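Local coordinates for phosphoribosylaminoimidazole carboxylase, ATPase subunit (Thermotoga maritima, PDB 3AX6), which probably catalyses the ATP-dependent carboxylation of 5-aminoimidazole ribonucleotide with bicarbonate to N5-carboxyaminoimidazole ribonucleotide in de novo purine biosynthesis, working as a homodimeric ATP-grasp enzyme, at residues Leu12-Met15 with Met16-Ala20; Cys273-Gln277 with Phe278-Ile282; Asp353-Arg356 with Ala357-Lys360. All coordinates share one frame; numbering follows the deposited sequence.

In the fold
Two helical turns and one loop-to-helix junction of this ATP-grasp enzyme illustrate how side chains a few residues apart shape a helix and fit it to its surroundings. Contact 1 belongs to the N-terminal Rossmann-like unit and contact 2 to the start of helix 277-285; their centres lie 11 Å apart and they touch. Phe278 CE1 packs at 3.6 Å from Met15 CB, and Met16 CE meets His281 CD2 at 3.5 Å, so the two helices pack side chain against side chain. Contact 3, in the C-terminal region, stands apart, its nearest atoms about 13 Å from contact 2 and about 19 Å from contact 1. None of the three includes a residue of the ADP pocket.

Contact 1 (Leu12-Met15 with Met16-Ala20); sequences LGKM and MTLEA
Thr17 turns its hydroxyl back onto the preceding helical turn, where OG1 gives a 2.6 Å hydrogen bond to Gly13 O. Its first torsion explains the reach: at chi1 -66° OG1 stands beside the backbone N, while CG2 is swung anti to that nitrogen. The same carbonyl oxygen accepts Thr17 N at 2.8 Å, and the two donors approach from opposite faces of the carbonyl plane, each tilted about 34° from it. Two bonds thus grip one oxygen, and the buried hydroxyl is satisfied within its own helix.

This turn belongs to helix 11-22, the crossover helix of the beta-alpha-beta unit formed with strands 3-7 and 26-31. Gly13 fits the last glycine of a GxGxxG pattern of Rossmann type, although no nucleotide is bound here; its N is held by Asp69 OD1.

Met16, a selenomethionine, passes CG 3.3 Å from Leu12 O, whose partner is Met16 N at 2.9 Å. With CG anti to its carbonyl carbon (chi1 -69°), the chain runs out toward Ile6 of strand 3-7 and helix 277-285. Lys14 and Leu18 lie alongside one another, pointing the same way, both touching Val41 of helix 37-41. Farther round, Glu19 N makes a weak 3.3 Å bond to Met15 O, and Glu19 CG packs against that oxygen at 3.6 Å.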
loop_
_atom_site.group_PDB
_atom_site.type_symbol
_atom_site.label_atom_id
_atom_site.label_comp_id
_atom_site.label_asym_id
_atom_site.label_seq_id
_atom_site.Cartn_x
_atom_site.Cartn_y
_atom_site.Cartn_z
ATOM N N LEU A 12 -12.572 4.267 4.287
ATOM C CA LEU A 12 -11.776 5.430 3.904
ATOM C C LEU A 12 -10.854 5.801 5.057
ATOM O O LEU A 12 -9.653 5.961 4.875
ATOM C CB LEU A 12 -12.677 6.618 3.561
ATOM C CG LEU A 12 -13.534 6.439 2.306
ATOM C CD1 LEU A 12 -14.494 7.600 2.154
ATOM C CD2 LEU A 12 -12.621 6.330 1.095
ATOM N N GLY A 13 -11.425 5.927 6.246
ATOM C CA GLY A 13 -10.627 6.273 7.401
ATOM C C GLY A 13 -9.540 5.252 7.700
ATOM O O GLY A 13 -8.482 5.600 8.225
ATOM N N LYS A 14 -9.795 3.989 7.378
ATOM C CA LYS A 14 -8.807 2.954 7.634
ATOM C C LYS A 14 -7.633 3.161 6.697
ATOM O O LYS A 14 -6.482 3.115 7.112
ATOM C CB LYS A 14 -9.403 1.569 7.407
ATOM C CG LYS A 14 -8.385 0.437 7.499
ATOM C CD LYS A 14 -9.063 -0.910 7.321
ATOM C CE LYS A 14 -8.073 -2.056 7.371
ATOM N NZ LYS A 14 -8.823 -3.338 7.437
HETATM N N MSE A 15 -7.938 3.397 5.424
HETATM C CA MSE A 15 -6.908 3.619 4.420
HETATM C C MSE A 15 -6.118 4.885 4.737
HETATM O O MSE A 15 -4.914 4.941 4.497
HETATM C CB MSE A 15 -7.552 3.674 3.033
HETATM C CG MSE A 15 -8.259 2.365 2.694
HETATM SE SE MSE A 15 -9.319 2.334 1.071
HETATM C CE MSE A 15 -7.914 1.832 -0.149
HETATM N N MSE A 16 -6.789 5.894 5.290
HETATM C CA MSE A 16 -6.116 7.136 5.686
HETATM C C MSE A 16 -5.218 6.808 6.886
HETATM O O MSE A 16 -4.056 7.210 6.950
HETATM C CB MSE A 16 -7.127 8.205 6.126
HETATM C CG MSE A 16 -8.022 8.787 5.040
HETATM SE SE MSE A 16 -9.358 9.992 5.803
HETATM C CE MSE A 16 -8.188 11.035 6.888
ATOM N N THR A 17 -5.785 6.081 7.844
ATOM C CA THR A 17 -5.065 5.685 9.046
ATOM C C THR A 17 -3.738 5.000 8.702
ATOM O O THR A 17 -2.678 5.440 9.163
ATOM C CB THR A 17 -5.922 4.724 9.926
ATOM O OG1 THR A 17 -7.062 5.423 10.444
ATOM C CG2 THR A 17 -5.098 4.181 11.081
ATOM N N LEU A 18 -3.788 3.939 7.891
ATOM C CA LEU A 18 -2.566 3.219 7.526
ATOM C C LEU A 18 -1.527 4.147 6.908
ATOM O O LEU A 18 -0.378 4.161 7.332
ATOM C CB LEU A 18 -2.856 2.065 6.558
ATOM C CG LEU A 18 -3.452 0.744 7.066
ATOM C CD1 LEU A 18 -2.686 0.230 8.287
ATOM C CD2 LEU A 18 -4.889 0.956 7.426
ATOM N N GLU A 19 -1.927 4.933 5.916
ATOM C CA GLU A 19 -0.987 5.844 5.267
ATOM C C GLU A 19 -0.421 6.856 6.238
ATOM O O GLU A 19 0.728 7.267 6.110
ATOM C CB GLU A 19 -1.655 6.575 4.099
ATOM C CG GLU A 19 -1.806 5.732 2.848
ATOM C CD GLU A 19 -0.472 5.177 2.360
ATOM O OE1 GLU A 19 0.506 5.957 2.263
ATOM O OE2 GLU A 19 -0.401 3.959 2.070
ATOM N N ALA A 20 -1.228 7.259 7.211
ATOM C CA ALA A 20 -0.787 8.236 8.194
ATOM C C ALA A 20 0.287 7.625 9.089
ATOM O O ALA A 20 1.337 8.223 9.316
ATOM C CB ALA A 20 -1.978 8.711 9.027
#

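Contact 2 (Cys273-Gln277 with Phe278-Ile282); sequences CVTSQ and FEQHI
The backbone leaves an extended conformation at Thr275 and Ser276 and winds into helix 277-285, closing its first turn when Gln280 N bonds Ser276 O at 2.9 Å and His281 N bonds Gln277 O at 3.0 Å. Ser276 is the N-cap: its OG, held at chi1 80° between the backbone N and the carbonyl carbon, accepts Glu279 N at 3.2 Å along a nearly straight N-H path (164°).

Glu279 reaches back beside Thr275 with its chain extended, and a water donates to its OE1 at 2.7 Å while accepting from Ser276 N, bridging the carboxylate to the capping residue. Its OE2 pairs with Arg283 one turn on, and Val274 and Glu279 touch Val350 and Ser329 of the second subunit. Gln277 lies alongside Phe278, laying CG over one face of the ring in a CH-pi contact 4.0 Å from the centroid, with the amide plane turned 59° from the ring. The amide oxygen itself is taken by His263 N.

The Phe278 ring lies against helix 11-22 as well as Ile270 of helix 268-272, while Gln280 bonds Gly291 and touches Ala183 of strand 174-184, and His281 bonds Thr67 of strand 65-68 and Ile240 of strand 239-248.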
loop_
_atom_site.group_PDB
_atom_site.type_symbol
_atom_site.label_atom_id
_atom_site.label_comp_id
_atom_site.label_asym_id
_atom_site.label_seq_id
_atom_site.Cartn_x
_atom_site.Cartn_y
_atom_site.Cartn_z
ATOM N N CYS A 273 -0.739 5.483 -9.699
ATOM C CA CYS A 273 -0.081 6.768 -9.558
ATOM C C CYS A 273 1.058 6.669 -8.563
ATOM O O CYS A 273 1.096 5.759 -7.736
ATOM C CB CYS A 273 -1.083 7.838 -9.114
ATOM S SG CYS A 273 -2.273 8.329 -10.396
ATOM N N VAL A 274 1.997 7.600 -8.663
ATOM C CA VAL A 274 3.140 7.610 -7.775
ATOM C C VAL A 274 2.679 7.695 -6.317
ATOM O O VAL A 274 3.039 6.839 -5.506
ATOM C CB VAL A 274 4.086 8.775 -8.133
ATOM C CG1 VAL A 274 5.249 8.836 -7.142
ATOM C CG2 VAL A 274 4.609 8.584 -9.555
ATOM N N THR A 275 1.884 8.712 -5.984
ATOM C CA THR A 275 1.383 8.851 -4.620
ATOM C C THR A 275 -0.139 8.729 -4.560
ATOM O O THR A 275 -0.874 9.420 -5.273
ATOM C CB THR A 275 1.848 10.188 -3.946
ATOM O OG1 THR A 275 0.714 10.963 -3.556
ATOM C CG2 THR A 275 2.712 10.985 -4.859
ATOM N N SER A 276 -0.609 7.826 -3.709
ATOM C CA SER A 276 -2.039 7.587 -3.568
ATOM C C SER A 276 -2.778 8.773 -2.944
ATOM O O SER A 276 -2.186 9.590 -2.229
ATOM C CB SER A 276 -2.291 6.344 -2.718
ATOM O OG SER A 276 -2.171 6.654 -1.344
ATOM N N GLN A 277 -4.080 8.836 -3.205
ATOM C CA GLN A 277 -4.918 9.909 -2.692
ATOM C C GLN A 277 -4.896 9.977 -1.169
ATOM O O GLN A 277 -5.083 11.046 -0.592
ATOM C CB GLN A 277 -6.361 9.735 -3.181
ATOM C CG GLN A 277 -7.126 8.590 -2.527
ATOM C CD GLN A 277 -8.601 8.623 -2.878
ATOM O OE1 GLN A 277 -9.189 9.699 -3.011
ATOM N NE2 GLN A 277 -9.211 7.451 -3.015
ATOM N N PHE A 278 -4.661 8.835 -0.527
ATOM C CA PHE A 278 -4.621 8.761 0.932
ATOM C C PHE A 278 -3.322 9.319 1.505
ATOM O O PHE A 278 -3.332 9.996 2.532
ATOM C CB PHE A 278 -4.850 7.320 1.376
ATOM C CG PHE A 278 -6.231 6.817 1.065
ATOM C CD1 PHE A 278 -7.314 7.185 1.863
ATOM C CD2 PHE A 278 -6.457 5.999 -0.036
ATOM C CE1 PHE A 278 -8.604 6.741 1.565
ATOM C CE2 PHE A 278 -7.735 5.550 -0.341
ATOM C CZ PHE A 278 -8.813 5.919 0.458
ATOM N N GLU A 279 -2.201 9.037 0.852
ATOM C CA GLU A 279 -0.939 9.596 1.308
ATOM C C GLU A 279 -1.014 11.101 1.043
ATOM O O GLU A 279 -0.621 11.916 1.870
ATOM C CB GLU A 279 0.242 9.030 0.516
ATOM C CG GLU A 279 1.566 9.645 0.933
ATOM C CD GLU A 279 2.717 9.241 0.050
ATOM O OE1 GLU A 279 2.662 8.140 -0.529
ATOM O OE2 GLU A 279 3.685 10.019 -0.051
ATOM N N GLN A 280 -1.529 11.449 -0.130
ATOM C CA GLN A 280 -1.653 12.842 -0.551
ATOM C C GLN A 280 -2.462 13.651 0.459
ATOM O O GLN A 280 -2.100 14.781 0.803
ATOM C CB GLN A 280 -2.318 12.904 -1.930
ATOM C CG GLN A 280 -2.126 14.219 -2.663
ATOM C CD GLN A 280 -0.682 14.443 -3.075
ATOM O OE1 GLN A 280 0.183 14.718 -2.242
ATOM N NE2 GLN A 280 -0.412 14.308 -4.366
ATOM N N HIS A 281 -3.555 13.059 0.934
ATOM C CA HIS A 281 -4.424 13.704 1.906
ATOM C C HIS A 281 -3.670 14.012 3.199
ATOM O O HIS A 281 -3.831 15.095 3.783
ATOM C CB HIS A 281 -5.628 12.809 2.208
ATOM C CG HIS A 281 -6.646 13.449 3.101
ATOM N ND1 HIS A 281 -7.374 14.559 2.724
ATOM C CD2 HIS A 281 -7.049 13.142 4.359
ATOM C CE1 HIS A 281 -8.180 14.908 3.711
ATOM N NE2 HIS A 281 -8.001 14.065 4.715
ATOM N N ILE A 282 -2.854 13.059 3.645
ATOM C CA ILE A 282 -2.074 13.245 4.864
ATOM C C ILE A 282 -1.075 14.372 4.647
ATOM O O ILE A 282 -0.928 15.253 5.497
ATOM C CB ILE A 282 -1.294 11.965 5.265
ATOM C CG1 ILE A 282 -2.260 10.797 5.485
ATOM C CG2 ILE A 282 -0.491 12.225 6.538
ATOM C CD1 ILE A 282 -3.378 11.089 6.464
HETATM O O HOH W 1 4.344 8.209 -3.227
HETATM O O HOH W 2 1.436 6.549 -2.325
#

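Contact 3 (Asp353-Arg356 with Ala357-Lys360); sequences DVER and ALEK
The guanidinium of Arg356 carries Lys360 NZ over one face, 3.9 Å above the plane and displaced toward its rim. Its NH2 forms a salt bridge with Asp351 OD2, the same carboxylate oxygen that Lys360 NZ pairs with, and this NZ also bonds Glu326 O. The two cations, with Arg356 NH2 and Lys360 NZ 3.9 Å apart, are therefore gathered round a shared acid, which probably offsets their mutual charge. Lys360 gets there on an extended chain whose CG, beside the backbone N (chi1 -66°), passes 3.1 Å from Arg356 O; Arg356, bent at chi2 and chi3, lies next to it and points the same way.

A second flat group, the Asp353 carboxylate, is met from above its plane by Glu355 N, which bonds OD2 at 3.3 Å. Glu355 doubles back through chi2 (-63°), bringing OE2 3.9 Å from Leu358 CD2, while its OE1 makes a salt bridge to Arg215.

On the other side of the helix, Ala357 CB sits 3.4 Å from Val354 O, and Ala357 and Leu358 both pack on Val300 of strand 299-305. The backbone turn closes with Ala357 N to Asp353 O at 3.0 Å and Lys360 N to Arg356 O at 2.9 Å. The arrangement is that of an aspartate N-cap opening an amphipathic helix, here helix 354-364, laid with its apolar side on a strand of the large antiparallel sheet.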
loop_
_atom_site.group_PDB
_atom_site.type_symbol
_atom_site.label_atom_id
_atom_site.label_comp_id
_atom_site.label_asym_id
_atom_site.label_seq_id
_atom_site.Cartn_x
_atom_site.Cartn_y
_atom_site.Cartn_z
ATOM N N ASP A 353 -2.639 -0.534 -22.099
ATOM C CA ASP A 353 -3.741 -0.190 -23.000
ATOM C C ASP A 353 -5.062 -0.111 -22.224
ATOM O O ASP A 353 -5.624 -1.138 -21.834
ATOM C CB ASP A 353 -3.868 -1.252 -24.092
ATOM C CG ASP A 353 -4.998 -0.967 -25.055
ATOM O OD1 ASP A 353 -5.411 -1.896 -25.776
ATOM O OD2 ASP A 353 -5.467 0.189 -25.100
ATOM N N VAL A 354 -5.565 1.103 -22.029
ATOM C CA VAL A 354 -6.797 1.319 -21.282
ATOM C C VAL A 354 -7.977 0.482 -21.765
ATOM O O VAL A 354 -8.808 0.062 -20.961
ATOM C CB VAL A 354 -7.191 2.825 -21.272
ATOM C CG1 VAL A 354 -7.586 3.287 -22.666
ATOM C CG2 VAL A 354 -8.311 3.063 -20.282
ATOM N N GLU A 355 -8.062 0.226 -23.065
ATOM C CA GLU A 355 -9.165 -0.577 -23.574
ATOM C C GLU A 355 -9.021 -2.049 -23.171
ATOM O O GLU A 355 -10.015 -2.753 -23.003
ATOM C CB GLU A 355 -9.274 -0.428 -25.091
ATOM C CG GLU A 355 -9.726 0.967 -25.519
ATOM C CD GLU A 355 -11.129 1.313 -25.033
ATOM O OE1 GLU A 355 -11.501 2.503 -25.079
ATOM O OE2 GLU A 355 -11.865 0.396 -24.614
ATOM N N ARG A 356 -7.789 -2.519 -23.012
ATOM C CA ARG A 356 -7.577 -3.895 -22.585
ATOM C C ARG A 356 -7.862 -3.947 -21.093
ATOM O O ARG A 356 -8.338 -4.951 -20.571
ATOM C CB ARG A 356 -6.136 -4.344 -22.820
ATOM C CG ARG A 356 -5.812 -4.746 -24.238
ATOM C CD ARG A 356 -4.832 -5.909 -24.216
ATOM N NE ARG A 356 -3.695 -5.654 -23.331
ATOM C CZ ARG A 356 -2.821 -6.581 -22.948
ATOM N NH1 ARG A 356 -2.950 -7.831 -23.373
ATOM N NH2 ARG A 356 -1.814 -6.262 -22.141
ATOM N N ALA A 357 -7.554 -2.858 -20.400
ATOM C CA ALA A 357 -7.810 -2.812 -18.971
ATOM C C ALA A 357 -9.316 -2.934 -18.765
ATOM O O ALA A 357 -9.777 -3.750 -17.968
ATOM C CB ALA A 357 -7.293 -1.507 -18.378
ATOM N N LEU A 358 -10.080 -2.131 -19.504
ATOM C CA LEU A 358 -11.534 -2.148 -19.401
ATOM C C LEU A 358 -12.106 -3.508 -19.792
ATOM O O LEU A 358 -13.047 -4.002 -19.165
ATOM C CB LEU A 358 -12.142 -1.063 -20.293
ATOM C CG LEU A 358 -13.670 -1.017 -20.376
ATOM C CD1 LEU A 358 -14.258 -0.736 -19.000
ATOM C CD2 LEU A 358 -14.092 0.063 -21.381
ATOM N N GLU A 359 -11.532 -4.112 -20.828
ATOM C CA GLU A 359 -11.995 -5.414 -21.293
ATOM C C GLU A 359 -11.804 -6.455 -20.202
ATOM O O GLU A 359 -12.719 -7.218 -19.888
ATOM C CB GLU A 359 -11.232 -5.835 -22.556
ATOM C CG GLU A 359 -11.708 -7.163 -23.165
ATOM C CD GLU A 359 -11.086 -8.401 -22.513
ATOM O OE1 GLU A 359 -11.654 -9.504 -22.673
ATOM O OE2 GLU A 359 -10.026 -8.281 -21.860
ATOM N N LYS A 360 -10.605 -6.476 -19.628
ATOM C CA LYS A 360 -10.286 -7.422 -18.571
ATOM C C LYS A 360 -11.177 -7.183 -17.360
ATOM O O LYS A 360 -11.734 -8.126 -16.790
ATOM C CB LYS A 360 -8.824 -7.281 -18.160
ATOM C CG LYS A 360 -7.813 -7.677 -19.223
ATOM C CD LYS A 360 -6.405 -7.435 -18.710
ATOM C CE LYS A 360 -5.347 -7.812 -19.729
ATOM N NZ LYS A 360 -3.971 -7.682 -19.161
#